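PDB 3SKV: SsfX3 from Streptomyces sp. SF2575, which acts as a salicylyl-acyltransferase in a tetracycline biosynthetic pathway, transferring a salicylyl group to its acceptor with a GDSL/SGNH-type fold. Local coordinates for residues Gly229-Pro234 with Thr254-Asp259. The protein carries 1 engineered substitution. Numbering follows the deposited sequence.
Sequences GSHLQP and TSNFMD
Ser-230 meets Ser-255 through its methylene group: CB of Ser-230 lies 3.5 Å from OG of Ser-255. A small residue suits this place, because the loop passes close to the helix 254-257, and the Ser-230 hydroxyl has its hydrogen-bond partners elsewhere, in the backbone carbonyls of Asp-193, the stronger one, and Ala-226, between which its one proton must be shared. The carbonyl of Ser-230 is joined to the helix by water, one molecule donating to Ser-230 O and, at 2.9 Å, to OD1 of Asn-256. His-231 makes the largest single contribution to the contact. With CG anti to its own carbonyl carbon (chi1 -80°), the imidazole swings toward Asp-259, whose side chain it crosses at about a right angle, and NE2 donates to OD2 of Asp-259 at 2.7 Å, the N-H...O angle being 150°. The carboxylate oxygen sits near the ring plane and is met nearly along its C-O axis, although the two planes are turned 52° apart. Asn-256 passes over one face of the same ring, its ND2 3.4 Å from His-231 CD2. Both segments belong to the GDSL/SGNH hydrolase fold: the loop follows strand 219-223 and leads into helix 234-242, while the short helix follows strand 247-252 of the same parallel sheet, so the contact joins two connections beyond strand ends. An alanine in place of His-231 would probably leave the Asp-259 carboxylate without this donor and open a gap beside the Asn-256 amide. A second water lies between His-231 O and Asn-256 OD1, near enough to link them. Leu-232 packs on helix 266-278, where Phe-266 also touches Asn-256. Gln-233, the N-cap residue of helix 234-242, folds back so that OE1 accepts from the backbone N of His-231 at 3.0 Å while NE2 donates to Asp-228 O.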
loop_
_atom_site.group_PDB
_atom_site.type_symbol
_atom_site.label_atom_id
_atom_site.label_comp_id
_atom_site.label_asym_id
_atom_site.label_seq_id
_atom_site.Cartn_x
_atom_site.Cartn_y
_atom_site.Cartn_z
ATOM N N GLY A 229 -8.532 -8.987 2.966
ATOM C CA GLY A 229 -8.895 -8.047 1.915
ATOM C C GLY A 229 -8.592 -8.476 0.493
ATOM O O GLY A 229 -8.938 -7.751 -0.438
ATOM N N SER A 230 -7.985 -9.656 0.307
ATOM C CA SER A 230 -7.566 -10.182 -0.992
ATOM C C SER A 230 -8.395 -11.385 -1.502
ATOM O O SER A 230 -7.846 -12.259 -2.176
ATOM C CB SER A 230 -6.085 -10.540 -0.940
ATOM O OG SER A 230 -5.376 -9.592 -0.163
ATOM N N HIS A 231 -9.717 -11.389 -1.232
ATOM C CA HIS A 231 -10.662 -12.445 -1.615
ATOM C C HIS A 231 -11.491 -12.078 -2.873
ATOM O O HIS A 231 -12.543 -12.694 -3.140
ATOM C CB HIS A 231 -11.594 -12.770 -0.432
ATOM C CG HIS A 231 -10.987 -13.667 0.591
ATOM N ND1 HIS A 231 -9.811 -13.336 1.235
ATOM C CD2 HIS A 231 -11.436 -14.837 1.091
ATOM C CE1 HIS A 231 -9.568 -14.319 2.081
ATOM N NE2 HIS A 231 -10.520 -15.244 2.033
ATOM N N LEU A 232 -11.026 -11.073 -3.637
ATOM C CA LEU A 232 -11.739 -10.616 -4.837
ATOM C C LEU A 232 -13.141 -10.127 -4.583
ATOM O O LEU A 232 -14.015 -10.304 -5.439
ATOM C CB LEU A 232 -11.708 -11.630 -6.004
ATOM C CG LEU A 232 -10.340 -12.073 -6.525
ATOM C CD1 LEU A 232 -10.490 -13.325 -7.375
ATOM C CD2 LEU A 232 -9.626 -10.922 -7.290
ATOM N N GLN A 233 -13.347 -9.479 -3.411
ATOM C CA GLN A 233 -14.594 -8.850 -2.983
ATOM C C GLN A 233 -15.026 -7.858 -4.052
ATOM O O GLN A 233 -14.266 -6.947 -4.391
ATOM C CB GLN A 233 -14.407 -8.082 -1.667
ATOM C CG GLN A 233 -14.145 -8.956 -0.457
ATOM C CD GLN A 233 -12.688 -9.174 -0.143
ATOM O OE1 GLN A 233 -11.837 -9.335 -1.025
ATOM N NE2 GLN A 233 -12.376 -9.193 1.144
ATOM N N PRO A 234 -16.236 -8.009 -4.613
ATOM C CA PRO A 234 -16.682 -7.052 -5.665
ATOM C C PRO A 234 -16.639 -5.569 -5.256
ATOM O O PRO A 234 -16.466 -4.718 -6.114
ATOM C CB PRO A 234 -18.099 -7.527 -6.005
ATOM C CG PRO A 234 -18.180 -8.917 -5.510
ATOM C CD PRO A 234 -17.260 -9.036 -4.337
ATOM N N THR A 254 -3.649 -17.331 -2.872
ATOM C CA THR A 254 -3.296 -17.860 -1.543
ATOM C C THR A 254 -4.211 -17.485 -0.399
ATOM O O THR A 254 -4.568 -18.362 0.377
ATOM C CB THR A 254 -1.797 -17.699 -1.248
ATOM O OG1 THR A 254 -1.103 -18.434 -2.255
ATOM C CG2 THR A 254 -1.388 -18.239 0.143
ATOM N N SER A 255 -4.616 -16.234 -0.308
ATOM C CA SER A 255 -5.562 -15.745 0.707
ATOM C C SER A 255 -6.855 -16.600 0.715
ATOM O O SER A 255 -7.377 -16.903 1.791
ATOM C CB SER A 255 -5.902 -14.276 0.445
ATOM O OG SER A 255 -4.721 -13.521 0.221
ATOM N N ASN A 256 -7.347 -17.012 -0.482
ATOM C CA ASN A 256 -8.525 -17.876 -0.590
ATOM C C ASN A 256 -8.168 -19.291 -0.161
ATOM O O ASN A 256 -8.961 -19.934 0.524
ATOM C CB ASN A 256 -9.113 -17.854 -2.013
ATOM C CG ASN A 256 -9.951 -16.644 -2.300
ATOM O OD1 ASN A 256 -9.550 -15.737 -3.023
ATOM N ND2 ASN A 256 -11.147 -16.610 -1.749
ATOM N N PHE A 257 -6.959 -19.767 -0.547
ATOM C CA PHE A 257 -6.436 -21.090 -0.186
ATOM C C PHE A 257 -6.346 -21.222 1.347
ATOM O O PHE A 257 -6.683 -22.272 1.885
ATOM C CB PHE A 257 -5.053 -21.366 -0.864
ATOM C CG PHE A 257 -4.281 -22.530 -0.269
ATOM C CD1 PHE A 257 -4.597 -23.844 -0.610
ATOM C CD2 PHE A 257 -3.304 -22.317 0.700
ATOM C CE1 PHE A 257 -3.932 -24.923 -0.007
ATOM C CE2 PHE A 257 -2.635 -23.398 1.295
ATOM C CZ PHE A 257 -2.950 -24.691 0.935
ATOM N N MET A 258 -5.871 -20.157 2.031
ATOM C CA MET A 258 -5.703 -20.070 3.483
ATOM C C MET A 258 -6.992 -20.368 4.269
ATOM O O MET A 258 -6.908 -20.755 5.441
ATOM C CB MET A 258 -5.161 -18.692 3.866
ATOM C CG MET A 258 -3.710 -18.475 3.481
ATOM S SD MET A 258 -3.173 -16.759 3.700
ATOM C CE MET A 258 -3.377 -16.567 5.487
ATOM N N ASP A 259 -8.174 -20.190 3.625
ATOM C CA ASP A 259 -9.493 -20.439 4.216
ATOM C C ASP A 259 -10.065 -21.759 3.761
ATOM O O ASP A 259 -11.121 -22.160 4.240
ATOM C CB ASP A 259 -10.476 -19.294 3.889
ATOM C CG ASP A 259 -10.295 -18.054 4.741
ATOM O OD1 ASP A 259 -10.171 -18.194 5.984
ATOM O OD2 ASP A 259 -10.299 -16.945 4.177
HETATM O O HOH W 1 -6.895 -14.634 -2.994
HETATM O O HOH W 2 -12.034 -14.898 -4.660
#